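Local coordinates for SidF, inhibitor of growth family, member 3 (Legionella pneumophila subsp. pneumophila, PDB 4FYE), which probably removes a phosphate from phosphoinositide membrane lipids, at residues Q215-K220 against S508-Y513; M246-A251 against I310-N315; S268-R273 against E299-T304; A370-E375 against G645-N650. The protein carries 1 engineered substitution. One frame throughout, in Å; residues are numbered along the deposited sequence.

Contact 1 (Q215-K220 against S508-Y513); sequences QRLMGK and SYFEEY
L217 points its forked end at helix 482-514, where both methyls meet the F510 ring and one of them also meets E511. The CD1 methyl approaches the ring obliquely, with L217 CD1 4.1 Å from F510 CE1. The other branch, still close to the ring, turns to the aliphatic part of the glutamate as well, L217 CD2 lying 4.1 Å from E511 CG, and here the two side chains cross at about a right angle. L217 is the first residue to leave helical geometry after helix 212-216. Its CG stands opposite its own carbonyl carbon (chi1 -52°), and its branches can then spread across the gap between backbones whose CA atoms, L217 to E511, are 7.7 Å apart. A branched aliphatic residue suits this place, because it can serve a ring and a methylene at once. F510 reaches back with CG trans to its backbone N (chi1 -178°), which lays the ring beside the leucine. E511 uses its methylenes for packing, and its extended chain carries the carboxylate on toward R216. There R216 NH1 and E511 OE2 are 4.4 Å apart, the oxygen near the guanidinium plane at its edge. The opposite charges may attract weakly, beyond salt-bridge distance, and the firmer partner of the arginine is E222, bound through NE. Around the contact, Y509 touches helix 522-583 at L525 and helix 284-311 at Y285, while F510 also packs on A292 and V293, placing this part of the predicted coiled coil against helix 284-311.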
# COMPACT_ATOMS: atom_id res chain seq x y z
N GLN A 215 -0.63 -0.81 -22.86
CA GLN A 215 0.41 -0.31 -23.71
C GLN A 215 -0.17 0.10 -25.07
O GLN A 215 0.12 1.20 -25.53
CB GLN A 215 1.55 -1.34 -23.82
CG GLN A 215 2.96 -0.79 -24.07
CD GLN A 215 3.40 0.38 -23.14
OE1 GLN A 215 4.21 0.19 -22.23
NE2 GLN A 215 2.90 1.59 -23.41
N ARG A 216 -1.04 -0.71 -25.67
CA ARG A 216 -1.58 -0.34 -26.97
C ARG A 216 -2.81 0.61 -26.95
O ARG A 216 -3.09 1.27 -27.95
CB ARG A 216 -1.86 -1.57 -27.83
CG ARG A 216 -3.07 -2.34 -27.37
CD ARG A 216 -3.35 -3.55 -28.23
NE ARG A 216 -3.97 -4.61 -27.44
CZ ARG A 216 -5.26 -4.67 -27.12
NH1 ARG A 216 -6.12 -3.70 -27.51
NH2 ARG A 216 -5.69 -5.70 -26.38
N LEU A 217 -3.55 0.68 -25.83
CA LEU A 217 -4.55 1.75 -25.68
C LEU A 217 -3.89 3.07 -25.33
O LEU A 217 -4.49 3.90 -24.68
CB LEU A 217 -5.63 1.42 -24.63
CG LEU A 217 -6.45 0.11 -24.63
CD1 LEU A 217 -6.89 -0.19 -23.21
CD2 LEU A 217 -7.67 0.11 -25.54
N MET A 218 -2.65 3.28 -25.72
CA MET A 218 -2.03 4.58 -25.45
C MET A 218 -1.27 5.05 -26.67
O MET A 218 -0.21 5.66 -26.54
CB MET A 218 -1.12 4.53 -24.23
CG MET A 218 -1.82 4.03 -22.99
SD MET A 218 -1.12 4.53 -21.41
CE MET A 218 0.42 3.61 -21.33
N GLY A 219 -1.82 4.77 -27.86
CA GLY A 219 -1.13 5.01 -29.13
C GLY A 219 0.34 4.67 -29.00
O GLY A 219 1.19 5.47 -29.40
N LYS A 220 0.63 3.49 -28.40
CA LYS A 220 2.00 2.91 -28.24
C LYS A 220 2.08 1.47 -28.78
O LYS A 220 1.12 0.95 -29.35
CB LYS A 220 2.48 2.97 -26.77
CG LYS A 220 2.84 4.36 -26.27
CD LYS A 220 3.97 4.38 -25.24
CE LYS A 220 4.27 5.82 -24.83
NZ LYS A 220 5.62 6.02 -24.24
N SER A 508 -14.15 -4.42 -24.55
CA SER A 508 -14.65 -3.95 -25.86
C SER A 508 -15.32 -2.59 -25.71
O SER A 508 -15.07 -1.67 -26.52
CB SER A 508 -15.59 -4.95 -26.53
OG SER A 508 -14.91 -6.14 -26.87
N TYR A 509 -16.15 -2.43 -24.68
CA TYR A 509 -16.82 -1.17 -24.58
C TYR A 509 -15.81 -0.03 -24.49
O TYR A 509 -16.00 1.01 -25.11
CB TYR A 509 -17.82 -1.13 -23.44
CG TYR A 509 -18.31 0.27 -23.15
CD1 TYR A 509 -17.56 1.14 -22.36
CD2 TYR A 509 -19.50 0.74 -23.68
CE1 TYR A 509 -17.98 2.43 -22.11
CE2 TYR A 509 -19.93 2.04 -23.42
CZ TYR A 509 -19.16 2.87 -22.62
OH TYR A 509 -19.56 4.16 -22.35
N PHE A 510 -14.73 -0.19 -23.72
CA PHE A 510 -13.75 0.90 -23.62
C PHE A 510 -13.01 1.18 -24.94
O PHE A 510 -12.72 2.34 -25.23
CB PHE A 510 -12.75 0.72 -22.46
CG PHE A 510 -11.76 1.85 -22.32
CD1 PHE A 510 -10.52 1.81 -22.97
CD2 PHE A 510 -12.06 2.97 -21.55
CE1 PHE A 510 -9.59 2.86 -22.83
CE2 PHE A 510 -11.13 4.01 -21.39
CZ PHE A 510 -9.90 3.96 -22.05
N GLU A 511 -12.67 0.11 -25.68
CA GLU A 511 -12.01 0.19 -27.02
C GLU A 511 -12.68 1.18 -27.97
O GLU A 511 -11.97 1.94 -28.63
CB GLU A 511 -11.90 -1.20 -27.69
CG GLU A 511 -10.70 -2.05 -27.22
CD GLU A 511 -10.78 -3.54 -27.62
OE1 GLU A 511 -11.18 -3.84 -28.77
OE2 GLU A 511 -10.43 -4.42 -26.78
N GLU A 512 -14.02 1.17 -27.99
CA GLU A 512 -14.84 2.10 -28.78
C GLU A 512 -14.94 3.47 -28.12
O GLU A 512 -14.74 4.50 -28.78
CB GLU A 512 -16.27 1.58 -29.00
CG GLU A 512 -16.52 0.80 -30.28
CD GLU A 512 -16.17 1.55 -31.56
OE1 GLU A 512 -16.87 2.55 -31.92
OE2 GLU A 512 -15.20 1.12 -32.23
N TYR A 513 -15.27 3.48 -26.82
CA TYR A 513 -15.45 4.72 -26.11
C TYR A 513 -14.18 5.54 -26.21
O TYR A 513 -14.22 6.77 -26.31
CB TYR A 513 -15.84 4.50 -24.65
CG TYR A 513 -16.06 5.83 -23.89
CD1 TYR A 513 -14.99 6.53 -23.35
CD2 TYR A 513 -17.35 6.38 -23.73
CE1 TYR A 513 -15.16 7.72 -22.67
CE2 TYR A 513 -17.54 7.57 -23.04
CZ TYR A 513 -16.43 8.23 -22.52
OH TYR A 513 -16.56 9.40 -21.82

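Contact 2 (M246-A251 against I310-N315); sequences MARMIA and IDRMTN
R248, near the start of strand 247-254, faces D311 at the last turn of helix 284-311 across a CA-to-CA gap of 11.2 Å, which the long R248 side chain spans to reach the short aspartate. With CG trans to its backbone N, the arginine chain kinks at chi2 (80°) and brings the guanidinium alongside the carboxylate, the two side chains running past each other in opposite directions. A salt bridge follows: R248 NH1 donates to D311 OD2 at 3.0 Å with an N-H...O angle of 150°. The oxygen lies in the guanidinium plane and is met on its anti side, and the two flat groups are nearly coplanar, 16° apart. The strand belongs to a six-stranded mixed sheet, where it pairs with strands 199-206 and 260-268, and the helix end is tied to it through a small network of charges. D265, on the neighbouring strand 260-268, binds R248 through NE and also R312 through NH1, while D639 takes R312 NH2. D265, shared by both arginines, and D639 on R312 probably offset the like charges that lie close together here. R312 offers R248 its aliphatic part, R248 NH2 coming 3.6 Å from R312 CD, and the two guanidinium groups are steeply inclined to each other. The helix stops just here, with M313 N bonded to I310 O at 2.9 Å. T314 then starts helix 315-320 as its N-cap, its hydroxyl bonding to the backbone N of D317. I9 of helix 9-16 touches both R248 and D311.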
# COMPACT_ATOMS: atom_id res chain seq x y z
N MET A 246 2.09 2.98 -6.54
CA MET A 246 2.30 1.57 -6.12
C MET A 246 3.74 1.31 -5.81
O MET A 246 4.62 1.44 -6.65
CB MET A 246 1.80 0.52 -7.11
CG MET A 246 1.37 -0.76 -6.42
SD MET A 246 0.45 -1.86 -7.49
CE MET A 246 0.48 -3.31 -6.44
N ALA A 247 3.97 0.92 -4.57
CA ALA A 247 5.30 0.55 -4.19
C ALA A 247 5.28 -0.76 -3.40
O ALA A 247 4.28 -1.10 -2.73
CB ALA A 247 5.89 1.67 -3.30
N ARG A 248 6.41 -1.43 -3.43
CA ARG A 248 6.59 -2.67 -2.75
C ARG A 248 7.21 -2.22 -1.43
O ARG A 248 8.22 -1.48 -1.39
CB ARG A 248 7.60 -3.52 -3.53
CG ARG A 248 7.98 -4.83 -2.84
CD ARG A 248 6.84 -5.89 -3.10
NE ARG A 248 7.34 -7.17 -2.68
CZ ARG A 248 8.07 -7.96 -3.45
NH1 ARG A 248 8.30 -7.62 -4.70
NH2 ARG A 248 8.57 -9.10 -2.95
N MET A 249 6.62 -2.68 -0.35
CA MET A 249 7.04 -2.32 0.99
C MET A 249 7.73 -3.52 1.67
O MET A 249 7.12 -4.58 1.85
CB MET A 249 5.85 -1.89 1.80
CG MET A 249 6.17 -1.55 3.23
SD MET A 249 4.84 -0.50 3.92
CE MET A 249 3.79 -1.81 4.46
N ILE A 250 9.00 -3.35 2.00
CA ILE A 250 9.77 -4.36 2.65
C ILE A 250 10.33 -3.80 3.97
O ILE A 250 10.83 -2.69 4.01
CB ILE A 250 10.97 -4.67 1.82
CG1 ILE A 250 10.57 -4.89 0.37
CG2 ILE A 250 11.67 -5.88 2.42
CD1 ILE A 250 9.93 -6.23 0.13
N ALA A 251 10.27 -4.59 5.04
CA ALA A 251 10.85 -4.18 6.31
C ALA A 251 11.61 -5.37 6.84
O ALA A 251 11.17 -6.50 6.68
CB ALA A 251 9.75 -3.79 7.27
N ILE A 310 7.25 -14.21 -8.40
CA ILE A 310 8.51 -14.65 -8.98
C ILE A 310 9.75 -14.10 -8.17
O ILE A 310 10.75 -14.86 -7.93
CB ILE A 310 8.60 -14.30 -10.50
CG1 ILE A 310 7.95 -15.35 -11.42
CG2 ILE A 310 10.06 -14.33 -10.96
CD1 ILE A 310 6.51 -15.66 -11.22
N ASP A 311 9.71 -12.82 -7.77
CA ASP A 311 10.78 -12.17 -6.98
C ASP A 311 11.05 -12.92 -5.69
O ASP A 311 12.15 -12.87 -5.15
CB ASP A 311 10.31 -10.79 -6.46
CG ASP A 311 10.17 -9.78 -7.53
OD1 ASP A 311 10.44 -10.16 -8.72
OD2 ASP A 311 9.76 -8.61 -7.18
N ARG A 312 9.98 -13.46 -5.10
CA ARG A 312 10.11 -14.14 -3.84
C ARG A 312 10.64 -15.56 -4.02
O ARG A 312 10.80 -16.26 -3.05
CB ARG A 312 8.79 -14.13 -3.08
CG ARG A 312 8.55 -12.73 -2.53
CD ARG A 312 7.14 -12.32 -2.15
NE ARG A 312 6.42 -13.26 -1.29
CZ ARG A 312 6.73 -13.42 -0.02
NH1 ARG A 312 7.73 -12.72 0.47
NH2 ARG A 312 6.04 -14.23 0.75
N MET A 313 10.92 -15.99 -5.24
CA MET A 313 11.62 -17.27 -5.40
C MET A 313 13.12 -17.19 -5.67
O MET A 313 13.60 -16.41 -6.53
CB MET A 313 10.94 -18.12 -6.45
CG MET A 313 9.51 -18.37 -5.97
SD MET A 313 8.58 -19.52 -6.95
CE MET A 313 8.40 -18.51 -8.36
N THR A 314 13.86 -18.00 -4.93
CA THR A 314 15.29 -18.09 -5.15
C THR A 314 15.41 -18.90 -6.38
O THR A 314 14.48 -19.60 -6.80
CB THR A 314 16.00 -18.78 -3.96
OG1 THR A 314 15.64 -20.18 -3.90
CG2 THR A 314 15.50 -18.12 -2.64
N ASN A 315 16.58 -18.83 -6.96
CA ASN A 315 16.99 -19.81 -7.95
C ASN A 315 16.77 -21.29 -7.59
O ASN A 315 16.25 -22.03 -8.42
CB ASN A 315 18.42 -19.54 -8.42
CG ASN A 315 18.50 -18.27 -9.27
OD1 ASN A 315 17.65 -17.37 -9.19
ND2 ASN A 315 19.54 -18.18 -10.08

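Contact 3 (S268-R273 against E299-T304); sequences SGPGAR and EEVIQT
The guanidinium of R273 has P270 CG lying over one face, 3.6 Å above the plane and offset toward the rim, while V301 of the facing helix comes up to it obliquely. This is the turn by which the chain leaves edge strand 260-268 of the six-stranded sheet and folds back toward helix 284-311. R273 NH1 touches both valine methyls, being 3.9 Å from V301 CG1 and equally far from V301 CG2. Pyrrolidine ring and valine meet as well, P270 CG lying 4.1 Å from V301 CG2, the two side chains crossing at about a right angle. A beta-branched residue suits this helix position: with CG1 trans to the backbone N (chi1 166°), CG2 meets the proline as well as R273 NH1. The R273 chain bends at chi2 and chi3 to bring its head over the ring, and polar partners fix it there. NH1 bonds to Q298, NH2 makes a salt bridge to E356, and Y358 adds a cation-pi contact, probably balancing the buried charge. The loop backbone is equally particular. G269 has a positive phi (89°), in a backbone conformation that would bring a CB into collision with the carbonyl O before it, hence glycine, and the peptide before P270 is cis, a form most readily adopted before proline. Farther along the helix, T304 turns its hydroxyl back on the preceding turn, where E300 O already accepts the bond from T304 N. T304 OG1 donates to E300 O at 3.1 Å from above the carbonyl plane, 43° out of it.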
# COMPACT_ATOMS: atom_id res chain seq x y z
N SER A 268 2.39 -0.98 -0.75
CA SER A 268 1.76 0.29 -0.44
C SER A 268 1.09 0.73 -1.72
O SER A 268 1.75 0.88 -2.78
CB SER A 268 2.78 1.33 0.05
OG SER A 268 2.39 2.65 -0.25
N GLY A 269 -0.22 0.95 -1.65
CA GLY A 269 -1.00 1.16 -2.84
C GLY A 269 -1.49 -0.17 -3.37
O GLY A 269 -1.38 -1.18 -2.70
N PRO A 270 -2.07 -0.16 -4.55
CA PRO A 270 -2.17 1.04 -5.36
C PRO A 270 -3.20 1.99 -4.79
O PRO A 270 -4.05 1.61 -4.00
CB PRO A 270 -2.65 0.51 -6.70
CG PRO A 270 -3.47 -0.67 -6.34
CD PRO A 270 -2.91 -1.24 -5.07
N GLY A 271 -3.14 3.24 -5.23
CA GLY A 271 -4.06 4.25 -4.76
C GLY A 271 -5.27 3.92 -5.58
O GLY A 271 -5.38 2.79 -6.04
N ALA A 272 -6.21 4.83 -5.73
CA ALA A 272 -7.41 4.45 -6.44
C ALA A 272 -7.00 3.92 -7.81
O ALA A 272 -6.14 4.46 -8.48
CB ALA A 272 -8.33 5.64 -6.59
N ARG A 273 -7.64 2.82 -8.18
CA ARG A 273 -7.33 2.09 -9.40
C ARG A 273 -8.07 2.77 -10.50
O ARG A 273 -8.02 2.36 -11.65
CB ARG A 273 -7.84 0.67 -9.31
CG ARG A 273 -6.89 -0.30 -8.65
CD ARG A 273 -7.66 -1.38 -7.93
NE ARG A 273 -7.19 -1.52 -6.57
CZ ARG A 273 -6.76 -2.65 -6.05
NH1 ARG A 273 -6.76 -3.75 -6.79
NH2 ARG A 273 -6.34 -2.69 -4.81
N GLU A 299 -6.25 -5.61 -14.08
CA GLU A 299 -5.33 -6.58 -14.66
C GLU A 299 -3.86 -6.25 -14.43
O GLU A 299 -3.08 -7.16 -14.11
CB GLU A 299 -5.71 -7.14 -16.06
CG GLU A 299 -5.61 -6.20 -17.27
CD GLU A 299 -5.68 -6.93 -18.63
OE1 GLU A 299 -5.08 -6.42 -19.60
OE2 GLU A 299 -6.31 -7.99 -18.79
N GLU A 300 -3.50 -4.97 -14.41
CA GLU A 300 -2.13 -4.58 -14.10
C GLU A 300 -1.76 -5.02 -12.71
O GLU A 300 -0.69 -5.56 -12.48
CB GLU A 300 -1.92 -3.09 -14.27
CG GLU A 300 -0.46 -2.59 -14.12
CD GLU A 300 -0.33 -1.08 -13.80
OE1 GLU A 300 0.73 -0.66 -13.25
OE2 GLU A 300 -1.27 -0.29 -14.06
N VAL A 301 -2.68 -4.83 -11.78
CA VAL A 301 -2.48 -5.34 -10.43
C VAL A 301 -2.22 -6.86 -10.42
O VAL A 301 -1.45 -7.32 -9.59
CB VAL A 301 -3.70 -4.99 -9.52
CG1 VAL A 301 -3.73 -5.78 -8.18
CG2 VAL A 301 -3.74 -3.51 -9.30
N ILE A 302 -2.87 -7.62 -11.29
CA ILE A 302 -2.62 -9.08 -11.35
C ILE A 302 -1.22 -9.30 -11.86
O ILE A 302 -0.48 -10.12 -11.35
CB ILE A 302 -3.62 -9.82 -12.21
CG1 ILE A 302 -5.02 -9.51 -11.71
CG2 ILE A 302 -3.31 -11.33 -12.24
CD1 ILE A 302 -6.05 -10.55 -12.03
N GLN A 303 -0.84 -8.53 -12.84
CA GLN A 303 0.47 -8.66 -13.37
C GLN A 303 1.55 -8.37 -12.30
O GLN A 303 2.55 -9.10 -12.20
CB GLN A 303 0.62 -7.74 -14.56
CG GLN A 303 1.96 -7.90 -15.24
CD GLN A 303 2.04 -7.15 -16.52
OE1 GLN A 303 2.53 -6.02 -16.54
NE2 GLN A 303 1.52 -7.74 -17.60
N THR A 304 1.33 -7.35 -11.49
CA THR A 304 2.30 -6.96 -10.46
C THR A 304 2.31 -8.02 -9.34
O THR A 304 3.37 -8.33 -8.83
CB THR A 304 1.96 -5.55 -9.94
OG1 THR A 304 1.89 -4.68 -11.07
CG2 THR A 304 2.99 -4.97 -8.91

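Contact 4 (A370-E375 against G645-N650); sequences AENQKE and GSKSNN. Engineered in segment 645-650: S646 (natural residue Cys). With PO4 (phosphate ion), chain B.
Across the contact, K647 makes one hydrogen bond, a weak one, from its ammonium to the main chain of E371: K647 NZ to E371 O, 3.2 Å. The lysine chain leaves with CG trans to its backbone N (chi1 -173°) and reaches this carbonyl despite a bend at chi3. Packing adds to it: the side chains cross obliquely, with K647 CD 3.8 Å from E371 OE1, and the ammonium rests near E371 CB. Of charge there is only a loose pairing, the carboxylate staying 4.8 Å away (E371 OE1 to K647 NZ). The carbonyl is presented by a type I' turn from A370 to Q373, closed by Q373 N on A370 O. E371 and N372 both have positive phi there, a conformation asparagine adopts more readily than most residues. N372 then occupies the N-cap position of helix 373-387, though its side chain makes no capping bond. The second group of interactions holds a phosphate ion, probably taken up from the crystallisation liquor. K647 N donates to its O2 at 2.8 Å with an angle of 143°, while N649 N gives O4 a weaker bond of 3.3 Å. D651 N and R652 NE complete the grip. S646, an engineered replacement for cysteine, turns its hydroxyl toward the ion too, although the modelled separation is doubtfully short. Residues 646 to 652, running from the end of strand 641-645 into the start of helix 652-668, thus form the CX5R P-loop of cysteine-dependent phosphatases, in which the cysteine is characteristically the nucleophile and backbone amides with the arginine cradle the phosphate.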
# COMPACT_ATOMS: atom_id res chain seq x y z
N ALA A 370 -17.29 14.08 -0.26
CA ALA A 370 -17.28 12.66 -0.55
C ALA A 370 -16.09 12.17 -1.41
O ALA A 370 -15.62 11.03 -1.25
CB ALA A 370 -18.60 12.24 -1.16
N GLU A 371 -15.62 13.01 -2.32
CA GLU A 371 -14.58 12.61 -3.29
C GLU A 371 -14.76 11.20 -3.91
O GLU A 371 -13.77 10.48 -4.11
CB GLU A 371 -13.19 12.73 -2.64
CG GLU A 371 -12.81 14.14 -2.21
CD GLU A 371 -11.54 14.17 -1.35
OE1 GLU A 371 -10.76 13.19 -1.39
OE2 GLU A 371 -11.30 15.18 -0.63
N ASN A 372 -15.99 10.79 -4.18
CA ASN A 372 -16.23 9.53 -4.88
C ASN A 372 -15.69 8.29 -4.14
O ASN A 372 -15.26 7.27 -4.73
CB ASN A 372 -15.73 9.62 -6.34
CG ASN A 372 -16.37 10.78 -7.09
OD1 ASN A 372 -17.51 10.68 -7.56
ND2 ASN A 372 -15.68 11.91 -7.14
N GLN A 373 -15.76 8.38 -2.82
CA GLN A 373 -15.39 7.30 -1.97
C GLN A 373 -16.34 6.13 -2.16
O GLN A 373 -15.93 4.97 -2.02
CB GLN A 373 -15.30 7.76 -0.52
CG GLN A 373 -14.01 8.51 -0.21
CD GLN A 373 -13.98 9.12 1.19
OE1 GLN A 373 -14.66 10.12 1.48
NE2 GLN A 373 -13.23 8.49 2.08
N LYS A 374 -17.55 6.39 -2.59
CA LYS A 374 -18.48 5.29 -2.78
C LYS A 374 -18.07 4.43 -3.98
O LYS A 374 -18.04 3.20 -3.87
CB LYS A 374 -19.96 5.74 -2.79
CG LYS A 374 -20.96 4.68 -3.28
CD LYS A 374 -22.19 4.53 -2.40
CE LYS A 374 -23.54 4.58 -3.14
NZ LYS A 374 -23.89 3.44 -4.04
N GLU A 375 -17.70 5.08 -5.08
CA GLU A 375 -17.21 4.33 -6.26
C GLU A 375 -15.88 3.66 -5.98
O GLU A 375 -15.66 2.51 -6.39
CB GLU A 375 -17.11 5.22 -7.50
CG GLU A 375 -18.49 5.60 -8.06
CD GLU A 375 -19.22 6.67 -7.20
OE1 GLU A 375 -18.63 7.70 -6.76
OE2 GLU A 375 -20.43 6.49 -6.99
N GLY A 645 -4.81 1.27 0.81
CA GLY A 645 -5.22 2.38 -0.00
C GLY A 645 -6.42 3.22 0.44
O GLY A 645 -7.42 2.82 1.14
N SER A 646 -6.31 4.42 -0.09
CA SER A 646 -7.14 5.52 0.21
C SER A 646 -7.12 6.10 -1.21
O SER A 646 -6.69 5.39 -2.13
CB SER A 646 -6.44 6.36 1.30
OG SER A 646 -5.00 6.66 1.11
N LYS A 647 -7.55 7.36 -1.39
CA LYS A 647 -7.69 7.92 -2.75
C LYS A 647 -6.33 8.00 -3.44
O LYS A 647 -6.10 7.27 -4.39
CB LYS A 647 -8.45 9.27 -2.77
CG LYS A 647 -8.74 9.79 -4.18
CD LYS A 647 -9.81 10.87 -4.19
CE LYS A 647 -10.77 10.62 -5.37
NZ LYS A 647 -11.52 11.79 -5.94
N SER A 648 -5.45 8.86 -2.94
CA SER A 648 -4.08 8.96 -3.47
C SER A 648 -3.01 8.09 -2.74
O SER A 648 -1.87 7.99 -3.19
CB SER A 648 -3.65 10.44 -3.40
OG SER A 648 -3.54 10.84 -2.02
N ASN A 649 -3.38 7.59 -1.57
CA ASN A 649 -2.52 6.75 -0.75
C ASN A 649 -1.47 7.54 0.01
O ASN A 649 -0.64 6.97 0.70
CB ASN A 649 -1.85 5.66 -1.57
CG ASN A 649 -1.41 4.50 -0.72
OD1 ASN A 649 -2.18 3.99 0.08
ND2 ASN A 649 -0.16 4.10 -0.86
N ASN A 650 -1.51 8.85 -0.12
CA ASN A 650 -0.63 9.72 0.63
C ASN A 650 -0.90 9.73 2.13
O ASN A 650 0.02 9.85 2.93
CB ASN A 650 -0.65 11.14 0.07
CG ASN A 650 0.11 11.26 -1.22
OD1 ASN A 650 1.12 10.59 -1.42
ND2 ASN A 650 -0.38 12.09 -2.12
P PO4 B . -6.04 9.83 1.40
O1 PO4 B . -6.39 9.51 2.85
O2 PO4 B . -7.14 9.36 0.46
O3 PO4 B . -5.84 11.32 1.08
O4 PO4 B . -4.73 9.10 1.03

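In the fold
Along the chain the eight segments come in an order that places contacts 2 and 3 between the two halves of contact 1, and contact 3 between those of contact 2, while contact 4 interleaves with contact 1. Contacts 2 and 3 share helix 284-311, have centres 15 Å apart, and meet where strands 247-254 and 260-268 pair, A247 O to S268 N being 2.7 Å. Contact 3 leads on to contact 4, 14 Å away between centres, through A272 N and K647 O at 2.8 Å. Contact 1 lies apart, its centre 19 Å from that of contact 3 and 31 Å from that of contact 2. The six-stranded sheet, the long helix and the phosphate-binding loop are thereby joined into one body, with this part of the predicted coiled coil at its periphery.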